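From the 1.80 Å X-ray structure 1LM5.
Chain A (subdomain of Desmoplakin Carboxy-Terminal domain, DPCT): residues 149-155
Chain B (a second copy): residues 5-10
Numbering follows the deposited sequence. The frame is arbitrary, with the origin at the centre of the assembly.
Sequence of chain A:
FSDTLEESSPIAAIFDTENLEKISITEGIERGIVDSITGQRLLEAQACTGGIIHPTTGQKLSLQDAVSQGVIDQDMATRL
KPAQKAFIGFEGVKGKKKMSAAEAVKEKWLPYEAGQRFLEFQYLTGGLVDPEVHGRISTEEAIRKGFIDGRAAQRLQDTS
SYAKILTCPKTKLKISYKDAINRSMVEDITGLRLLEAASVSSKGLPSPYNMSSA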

ATOM      1  N   ASP A 149      12.614  -8.037   2.578  1.00 27.53           N
ATOM      2  CA  ASP A 149      13.396  -7.516   3.680  1.00 27.41           C
ATOM      3  C   ASP A 149      12.392  -6.887   4.630  1.00 27.46           C
ATOM      4  O   ASP A 149      11.183  -6.924   4.377  1.00 26.60           O
ATOM      5  CB  ASP A 149      14.447  -6.496   3.219  1.00 27.76           C
ATOM      6  CG  ASP A 149      13.887  -5.410   2.309  1.00 29.35           C
ATOM      7  OD1 ASP A 149      12.685  -5.075   2.393  1.00 26.55           O
ATOM      8  OD2 ASP A 149      14.684  -4.866   1.514  1.00 29.93           O
ATOM      9  N   GLY A 150      12.876  -6.344   5.736  1.00 26.80           N
ATOM     10  CA  GLY A 150      11.985  -5.730   6.699  1.00 27.14           C
ATOM     11  C   GLY A 150      11.167  -4.619   6.071  1.00 28.34           C
ATOM     12  O   GLY A 150      10.013  -4.416   6.439  1.00 25.90           O
ATOM     13  N   ARG A 151      11.775  -3.889   5.139  1.00 26.63           N
ATOM     14  CA  ARG A 151      11.080  -2.801   4.464  1.00 28.65           C
ATOM     15  C   ARG A 151       9.908  -3.357   3.674  1.00 25.99           C
ATOM     16  O   ARG A 151       8.793  -2.863   3.776  1.00 26.21           O
ATOM     17  CB  ARG A 151      12.035  -2.063   3.529  1.00 31.14           C
ATOM     18  CG  ARG A 151      12.756  -0.920   4.194  1.00 38.85           C
ATOM     19  CD  ARG A 151      11.850   0.297   4.312  1.00 43.35           C
ATOM     20  NE  ARG A 151      12.114   1.052   5.536  1.00 48.95           N
ATOM     21  CZ  ARG A 151      13.320   1.443   5.935  1.00 49.44           C
ATOM     22  NH1 ARG A 151      14.389   1.152   5.211  1.00 50.70           N
ATOM     23  NH2 ARG A 151      13.455   2.129   7.061  1.00 51.35           N
ATOM     24  N   ALA A 152      10.172  -4.387   2.883  1.00 24.50           N
ATOM     25  CA  ALA A 152       9.113  -4.992   2.095  1.00 26.13           C
ATOM     26  C   ALA A 152       8.051  -5.532   3.053  1.00 25.34           C
ATOM     27  O   ALA A 152       6.859  -5.458   2.776  1.00 22.99           O
ATOM     28  CB  ALA A 152       9.673  -6.108   1.239  1.00 24.10           C
ATOM     29  N   ALA A 153       8.485  -6.067   4.189  1.00 25.92           N
ATOM     30  CA  ALA A 153       7.533  -6.602   5.162  1.00 26.15           C
ATOM     31  C   ALA A 153       6.598  -5.505   5.670  1.00 26.64           C
ATOM     32  O   ALA A 153       5.385  -5.709   5.755  1.00 26.35           O
ATOM     33  CB  ALA A 153       8.278  -7.250   6.332  1.00 26.98           C
ATOM     34  N   GLN A 154       7.155  -4.345   6.005  1.00 26.85           N
ATOM     35  CA  GLN A 154       6.350  -3.230   6.487  1.00 28.86           C
ATOM     36  C   GLN A 154       5.361  -2.839   5.385  1.00 27.36           C
ATOM     37  O   GLN A 154       4.197  -2.560   5.660  1.00 28.88           O
ATOM     38  CB  GLN A 154       7.248  -2.043   6.857  1.00 29.98           C
ATOM     39  CG  GLN A 154       6.508  -0.729   7.133  1.00 35.17           C
ATOM     40  CD  GLN A 154       5.498  -0.824   8.265  1.00 37.85           C
ATOM     41  OE1 GLN A 154       5.840  -1.216   9.384  1.00 39.05           O
ATOM     42  NE2 GLN A 154       4.248  -0.453   7.985  1.00 36.65           N
ATOM     43  N   ARG A 155       5.835  -2.825   4.143  1.00 27.06           N
ATOM     44  CA  ARG A 155       4.983  -2.502   2.993  1.00 25.14           C
ATOM     45  C   ARG A 155       3.823  -3.494   2.906  1.00 23.73           C
ATOM     46  O   ARG A 155       2.657  -3.107   2.819  1.00 23.79           O
ATOM     47  CB  ARG A 155       5.776  -2.599   1.692  1.00 24.86           C
ATOM     48  CG  ARG A 155       6.469  -1.337   1.278  1.00 27.40           C
ATOM     49  CD  ARG A 155       6.767  -1.360  -0.211  1.00 24.46           C
ATOM     50  NE  ARG A 155       7.732  -2.385  -0.596  1.00 22.68           N
ATOM     51  CZ  ARG A 155       9.006  -2.392  -0.215  1.00 22.66           C
ATOM     52  NH1 ARG A 155       9.478  -1.431   0.570  1.00 24.37           N
ATOM     53  NH2 ARG A 155       9.812  -3.354  -0.635  1.00 23.21           N
TER
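Chain B, residues 5-10: LEESSP

Chain B runs alongside the start of a chain A helix, in the same direction, as an irregular, mostly extended segment. Glu6(B) has helix-like torsions (-82/-36), but from Glu7(B) through Pro10(B) the backbone is stretched out, with psi between 153° and 169°. No strand forms; the two stretches bury 291 Å² between them, through side chains and backbone atoms, with one salt bridge. The chain B segment advances in the same sense as the helix sequence: Arg151(A) has Glu7(B) as its nearest neighbour, CA to CA 6.3 Å, and Gln154(A) has Ser8(B), CA to CA 6.5 Å. One residue of extended chain thus matches three residues of helix, close to one turn.

Asp149(A) caps the helix, which begins at Gly150(A), and does not touch chain B. As N-cap, it accepts from the backbone of Ala152(A), N to OD1 2.7 Å; with chi1 in the p well, its OD1 reaches that amide.

At Gly150(A) the absence of a side chain matters. A CB there would point toward chain B and lie 3.0 Å from Glu7(B) OE2, a tight fit; with glycine, the Glu7(B) side chain can pass close to the helix backbone, its CG 3.6 Å from Gly150(A) O. That carbonyl is already used within the helix, accepting from Gln154(A) N at 2.9 Å.

Arg151(A) leaves its backbone sideways, yet the end of its side chain comes nearer and meets two consecutive glutamates. Its NE is 3.2 Å from Glu7(B) CB, and Glu7(B) OE1 lies over one face of the guanidinium, giving a salt bridge of 3.5 Å from Arg151(A) NE to that oxygen. Because the oxygen is well out of the guanidinium plane, the attraction is one of charge, with no N-H directed at it. Near the plane, at the edge, sits the backbone carbonyl of Glu6(B), with O only 2.5 Å from Arg151(A) NH2.

Ala152(A) points away and Ala153(A) sideways, neither making contact, and the interface resumes one turn on. Gln154(A) points toward chain B and packs its CB 3.4 Å from Glu7(B) CG, so this glutamate, with 90 Å² covered, spans from Gly150(A) to Gln154(A). Further out, Gln154(A) OE1 approaches the backbone, 3.3 Å from Ser8(B) CA and 3.8 Å from Ser9(B) N. Arg155(A) is buried and out of reach. The rule to draw is spacing: Gly150(A), Arg151(A) and Gln154(A) form one helix face, and a single glutamate, Glu7(B), touches all three.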

ATOM      1  N   LEU B   5      14.022   0.195  15.679  1.00 49.47           N
ATOM      2  CA  LEU B   5      13.331  -0.271  14.441  1.00 50.60           C
ATOM      3  C   LEU B   5      13.604   0.638  13.237  1.00 50.59           C
ATOM      4  O   LEU B   5      13.602   1.868  13.356  1.00 50.50           O
ATOM      5  CB  LEU B   5      11.823  -0.390  14.701  1.00 50.76           C
ATOM      6  CG  LEU B   5      11.134   0.657  15.582  1.00 50.06           C
ATOM      7  CD1 LEU B   5      11.246   2.032  14.957  1.00 50.57           C
ATOM      8  CD2 LEU B   5       9.675   0.274  15.760  1.00 49.31           C
ATOM      9  N   GLU B   6      13.839   0.016  12.081  1.00 50.48           N
ATOM     10  CA  GLU B   6      14.142   0.743  10.848  1.00 50.00           C
ATOM     11  C   GLU B   6      12.935   1.288  10.094  1.00 48.66           C
ATOM     12  O   GLU B   6      13.005   2.363   9.498  1.00 49.16           O
ATOM     13  CB  GLU B   6      14.970  -0.142   9.918  1.00 51.12           C
ATOM     14  CG  GLU B   6      16.351  -0.430  10.460  1.00 54.42           C
ATOM     15  CD  GLU B   6      17.056   0.831  10.916  1.00 55.80           C
ATOM     16  OE1 GLU B   6      17.106   1.804  10.132  1.00 56.96           O
ATOM     17  OE2 GLU B   6      17.559   0.852  12.060  1.00 57.24           O
ATOM     18  N   GLU B   7      11.837   0.540  10.096  1.00 46.56           N
ATOM     19  CA  GLU B   7      10.617   0.987   9.432  1.00 44.45           C
ATOM     20  C   GLU B   7       9.444   0.792  10.374  1.00 42.45           C
ATOM     21  O   GLU B   7       9.528   0.029  11.339  1.00 42.11           O
ATOM     22  CB  GLU B   7      10.366   0.215   8.131  1.00 45.62           C
ATOM     23  CG  GLU B   7      10.290  -1.293   8.277  1.00 46.06           C
ATOM     24  CD  GLU B   7      11.646  -1.913   8.538  1.00 47.33           C
ATOM     25  OE1 GLU B   7      12.609  -1.529   7.840  1.00 48.43           O
ATOM     26  OE2 GLU B   7      11.751  -2.787   9.427  1.00 48.47           O
ATOM     27  N   SER B   8       8.348   1.484  10.099  1.00 39.80           N
ATOM     28  CA  SER B   8       7.180   1.367  10.950  1.00 37.21           C
ATOM     29  C   SER B   8       6.055   2.252  10.463  1.00 33.62           C
ATOM     30  O   SER B   8       6.241   3.098   9.592  1.00 33.98           O
ATOM     31  CB  SER B   8       7.550   1.749  12.384  1.00 39.39           C
ATOM     32  OG  SER B   8       6.404   1.817  13.213  1.00 46.02           O
ATOM     33  N   SER B   9       4.880   2.042  11.036  1.00 29.83           N
ATOM     34  CA  SER B   9       3.704   2.821  10.701  1.00 25.76           C
ATOM     35  C   SER B   9       4.005   4.278  11.011  1.00 23.16           C
ATOM     36  O   SER B   9       4.828   4.583  11.876  1.00 21.91           O
ATOM     37  CB  SER B   9       2.545   2.369  11.576  1.00 28.08           C
ATOM     38  OG  SER B   9       2.960   2.403  12.937  1.00 29.33           O
ATOM     39  N   PRO B  10       3.347   5.204  10.301  1.00 21.91           N
ATOM     40  CA  PRO B  10       3.608   6.612  10.586  1.00 20.61           C
ATOM     41  C   PRO B  10       3.047   6.953  11.967  1.00 19.06           C
ATOM     42  O   PRO B  10       2.102   6.314  12.449  1.00 18.22           O
ATOM     43  CB  PRO B  10       2.827   7.347   9.495  1.00 20.87           C
ATOM     44  CG  PRO B  10       2.722   6.350   8.385  1.00 22.64           C
ATOM     45  CD  PRO B  10       2.464   5.057   9.129  1.00 21.30           C
TER